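PDB 1FNN: CELL division control protein 6 from Pyrobaculum aerophilum, which probably helps regulate DNA replication as an AAA+ ATPase of the Cdc6/Cdc18 family that binds ADP and magnesium. Local coordinates for residues 278-283 with 380-385. Numbering follows the deposited sequence.
Sequences ISEEVL and ITKLIK
E280 and K382 supply the polar link between the first turn of helix 280-285 and helix 373-387. K382 NZ donates to E280 OE2 at 2.6 Å, a hydrogen bond within a salt bridge, while E280 OE1 stands 3.7 Å from K382 NZ, so one carboxylate oxygen takes the ammonium. The approach is to the syn side of OE2, 23° out of the carboxylate plane. E280 reaches across with an extended chain, its CG anti to the backbone N (chi1 -177°); the lysine chain bends at chi2 and chi3, and the two side chains cross at about a right angle.

Beside this bridge the contact is apolar. L383 CD1 packs 3.7 Å from L283 CB, and L283 CD1 lies 4.1 Å from I380 CG1. L383 CD2, 4.0 Å from E280 OE2, flanks the acceptor with a methyl group. L294 touches both L283 and I380, bringing helix 288-304 against the same side chains.

At the start of the first helix, S279 is the N-cap: its OG accepts from V282 N at 3.0 Å with an N-H...O angle of 153°, and its carbonyl oxygen accepts from L283 N. In the partner helix, T381 OG1 is satisfied by the carbonyl oxygen of E377. The arrangement, a buried leucine-isoleucine patch edged by a salt bridge, packs helix 280-285 against helix 373-387, the last helix of the chain, in the C-terminal winged-helix region characteristic of the Cdc6/Cdc18 family.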
ATOM      1  N   ILE A 278      20.090  -3.486  -0.098  1.00 58.90           N
ATOM      2  CA  ILE A 278      20.650  -4.582  -0.916  1.00 55.68           C
ATOM      3  C   ILE A 278      21.472  -5.512  -0.035  1.00 53.93           C
ATOM      4  O   ILE A 278      22.335  -5.081   0.714  1.00 49.93           O
ATOM      5  CB  ILE A 278      21.427  -4.029  -2.120  1.00 48.98           C
ATOM      6  CG1 ILE A 278      20.448  -3.497  -3.197  1.00 41.68           C
ATOM      7  CG2 ILE A 278      22.313  -5.125  -2.711  1.00 52.07           C
ATOM      8  CD1 ILE A 278      21.115  -2.476  -4.111  1.00 41.88           C
ATOM      9  N   SER A 279      21.191  -6.805  -0.085  1.00 56.81           N
ATOM     10  CA  SER A 279      21.931  -7.771   0.736  1.00 58.67           C
ATOM     11  C   SER A 279      23.383  -7.940   0.301  1.00 53.62           C
ATOM     12  O   SER A 279      23.672  -8.264  -0.858  1.00 48.88           O
ATOM     13  CB  SER A 279      21.206  -9.118   0.660  1.00 61.17           C
ATOM     14  OG  SER A 279      22.126 -10.170   0.891  1.00 74.57           O
ATOM     15  N   GLU A 280      24.316  -7.986   1.261  1.00 52.97           N
ATOM     16  CA  GLU A 280      25.710  -8.277   0.918  1.00 50.28           C
ATOM     17  C   GLU A 280      25.820  -9.723   0.425  1.00 49.02           C
ATOM     18  O   GLU A 280      26.610 -10.029  -0.467  1.00 44.58           O
ATOM     19  CB  GLU A 280      26.687  -8.045   2.065  1.00 54.53           C
ATOM     20  CG  GLU A 280      28.132  -8.295   1.636  1.00 57.43           C
ATOM     21  CD  GLU A 280      29.154  -7.578   2.493  1.00 65.96           C
ATOM     22  OE1 GLU A 280      28.819  -6.532   3.093  1.00 69.04           O
ATOM     23  OE2 GLU A 280      30.299  -8.061   2.566  1.00 64.41           O
ATOM     24  N   GLU A 281      24.976 -10.600   0.952  1.00 46.60           N
ATOM     25  CA  GLU A 281      24.935 -11.993   0.575  1.00 53.55           C
ATOM     26  C   GLU A 281      24.621 -12.160  -0.914  1.00 50.29           C
ATOM     27  O   GLU A 281      25.235 -13.004  -1.566  1.00 49.99           O
ATOM     28  CB  GLU A 281      23.864 -12.734   1.376  1.00 66.82           C
ATOM     29  CG  GLU A 281      24.069 -12.779   2.877  1.00 88.76           C
ATOM     30  CD  GLU A 281      22.924 -13.486   3.592  1.00 95.83           C
ATOM     31  OE1 GLU A 281      21.991 -13.945   2.890  1.00 99.51           O
ATOM     32  OE2 GLU A 281      22.963 -13.579   4.839  1.00100.50           O
ATOM     33  N   VAL A 282      23.665 -11.378  -1.412  1.00 47.81           N
ATOM     34  CA  VAL A 282      23.312 -11.488  -2.829  1.00 48.54           C
ATOM     35  C   VAL A 282      24.395 -10.871  -3.698  1.00 43.28           C
ATOM     36  O   VAL A 282      24.785 -11.540  -4.673  1.00 50.10           O
ATOM     37  CB  VAL A 282      21.925 -10.930  -3.180  1.00 55.85           C
ATOM     38  CG1 VAL A 282      21.679 -10.971  -4.685  1.00 59.29           C
ATOM     39  CG2 VAL A 282      20.850 -11.745  -2.457  1.00 56.29           C
ATOM     40  N   LEU A 283      25.151  -9.905  -3.174  1.00 37.64           N
ATOM     41  CA  LEU A 283      26.235  -9.360  -3.974  1.00 37.44           C
ATOM     42  C   LEU A 283      27.383 -10.358  -4.132  1.00 40.67           C
ATOM     43  O   LEU A 283      27.953 -10.486  -5.227  1.00 43.20           O
ATOM     44  CB  LEU A 283      26.762  -8.052  -3.378  1.00 36.31           C
ATOM     45  CG  LEU A 283      25.677  -6.922  -3.332  1.00 39.74           C
ATOM     46  CD1 LEU A 283      26.315  -5.650  -2.824  1.00 41.15           C
ATOM     47  CD2 LEU A 283      25.099  -6.689  -4.716  1.00 37.87           C
ATOM     48  N   ILE A 380      30.699  -3.147  -2.881  1.00 37.21           N
ATOM     49  CA  ILE A 380      30.970  -3.838  -4.148  1.00 40.47           C
ATOM     50  C   ILE A 380      32.465  -3.779  -4.454  1.00 40.64           C
ATOM     51  O   ILE A 380      33.079  -4.793  -4.829  1.00 36.88           O
ATOM     52  CB  ILE A 380      30.205  -3.261  -5.346  1.00 36.78           C
ATOM     53  CG1 ILE A 380      28.722  -3.081  -5.009  1.00 48.48           C
ATOM     54  CG2 ILE A 380      30.280  -4.292  -6.509  1.00 42.26           C
ATOM     55  CD1 ILE A 380      27.962  -2.384  -6.135  1.00 51.77           C
ATOM     56  N   THR A 381      33.059  -2.620  -4.238  1.00 38.74           N
ATOM     57  CA  THR A 381      34.511  -2.446  -4.406  1.00 41.02           C
ATOM     58  C   THR A 381      35.313  -3.388  -3.518  1.00 40.16           C
ATOM     59  O   THR A 381      36.293  -4.035  -3.961  1.00 41.47           O
ATOM     60  CB  THR A 381      34.858  -0.980  -4.115  1.00 40.16           C
ATOM     61  OG1 THR A 381      34.329  -0.184  -5.187  1.00 44.16           O
ATOM     62  CG2 THR A 381      36.344  -0.671  -4.072  1.00 41.73           C
ATOM     63  N   LYS A 382      34.903  -3.511  -2.258  1.00 39.80           N
ATOM     64  CA  LYS A 382      35.543  -4.465  -1.360  1.00 43.38           C
ATOM     65  C   LYS A 382      35.515  -5.871  -1.998  1.00 43.68           C
ATOM     66  O   LYS A 382      36.468  -6.641  -1.813  1.00 36.85           O
ATOM     67  CB  LYS A 382      34.856  -4.532  -0.012  1.00 41.67           C
ATOM     68  CG  LYS A 382      35.554  -5.205   1.132  1.00 43.01           C
ATOM     69  CD  LYS A 382      34.692  -6.144   1.944  1.00 55.28           C
ATOM     70  CE  LYS A 382      33.273  -5.712   2.222  1.00 47.90           C
ATOM     71  NZ  LYS A 382      32.485  -6.713   2.986  1.00 51.99           N
ATOM     72  N   LEU A 383      34.320  -6.349  -2.376  1.00 38.25           N
ATOM     73  CA  LEU A 383      34.162  -7.674  -2.937  1.00 38.51           C
ATOM     74  C   LEU A 383      34.970  -7.879  -4.217  1.00 34.63           C
ATOM     75  O   LEU A 383      35.512  -8.964  -4.388  1.00 36.76           O
ATOM     76  CB  LEU A 383      32.691  -8.020  -3.188  1.00 37.20           C
ATOM     77  CG  LEU A 383      31.813  -7.931  -1.918  1.00 43.19           C
ATOM     78  CD1 LEU A 383      30.330  -8.047  -2.316  1.00 40.70           C
ATOM     79  CD2 LEU A 383      32.156  -8.999  -0.899  1.00 41.67           C
ATOM     80  N   ILE A 384      35.005  -6.917  -5.111  1.00 36.55           N
ATOM     81  CA  ILE A 384      35.797  -7.034  -6.330  1.00 38.74           C
ATOM     82  C   ILE A 384      37.298  -7.162  -6.002  1.00 41.09           C
ATOM     83  O   ILE A 384      38.036  -8.020  -6.525  1.00 36.68           O
ATOM     84  CB  ILE A 384      35.555  -5.838  -7.220  1.00 35.45           C
ATOM     85  CG1 ILE A 384      34.067  -5.881  -7.696  1.00 32.07           C
ATOM     86  CG2 ILE A 384      36.546  -5.832  -8.391  1.00 37.01           C
ATOM     87  CD1 ILE A 384      33.730  -4.620  -8.451  1.00 28.73           C
ATOM     88  N   LYS A 385      37.755  -6.323  -5.088  1.00 36.12           N
ATOM     89  CA  LYS A 385      39.133  -6.301  -4.646  1.00 38.37           C
ATOM     90  C   LYS A 385      39.511  -7.641  -4.052  1.00 36.61           C
ATOM     91  O   LYS A 385      40.655  -8.062  -4.357  1.00 37.84           O
ATOM     92  CB  LYS A 385      39.475  -5.163  -3.663  1.00 36.80           C
ATOM     93  CG  LYS A 385      39.491  -3.862  -4.496  1.00 44.32           C
ATOM     94  CD  LYS A 385      39.860  -2.663  -3.625  1.00 54.12           C
ATOM     95  CE  LYS A 385      39.888  -1.426  -4.536  1.00 63.20           C
ATOM     96  NZ  LYS A 385      39.842  -0.164  -3.735  1.00 71.56           N
TER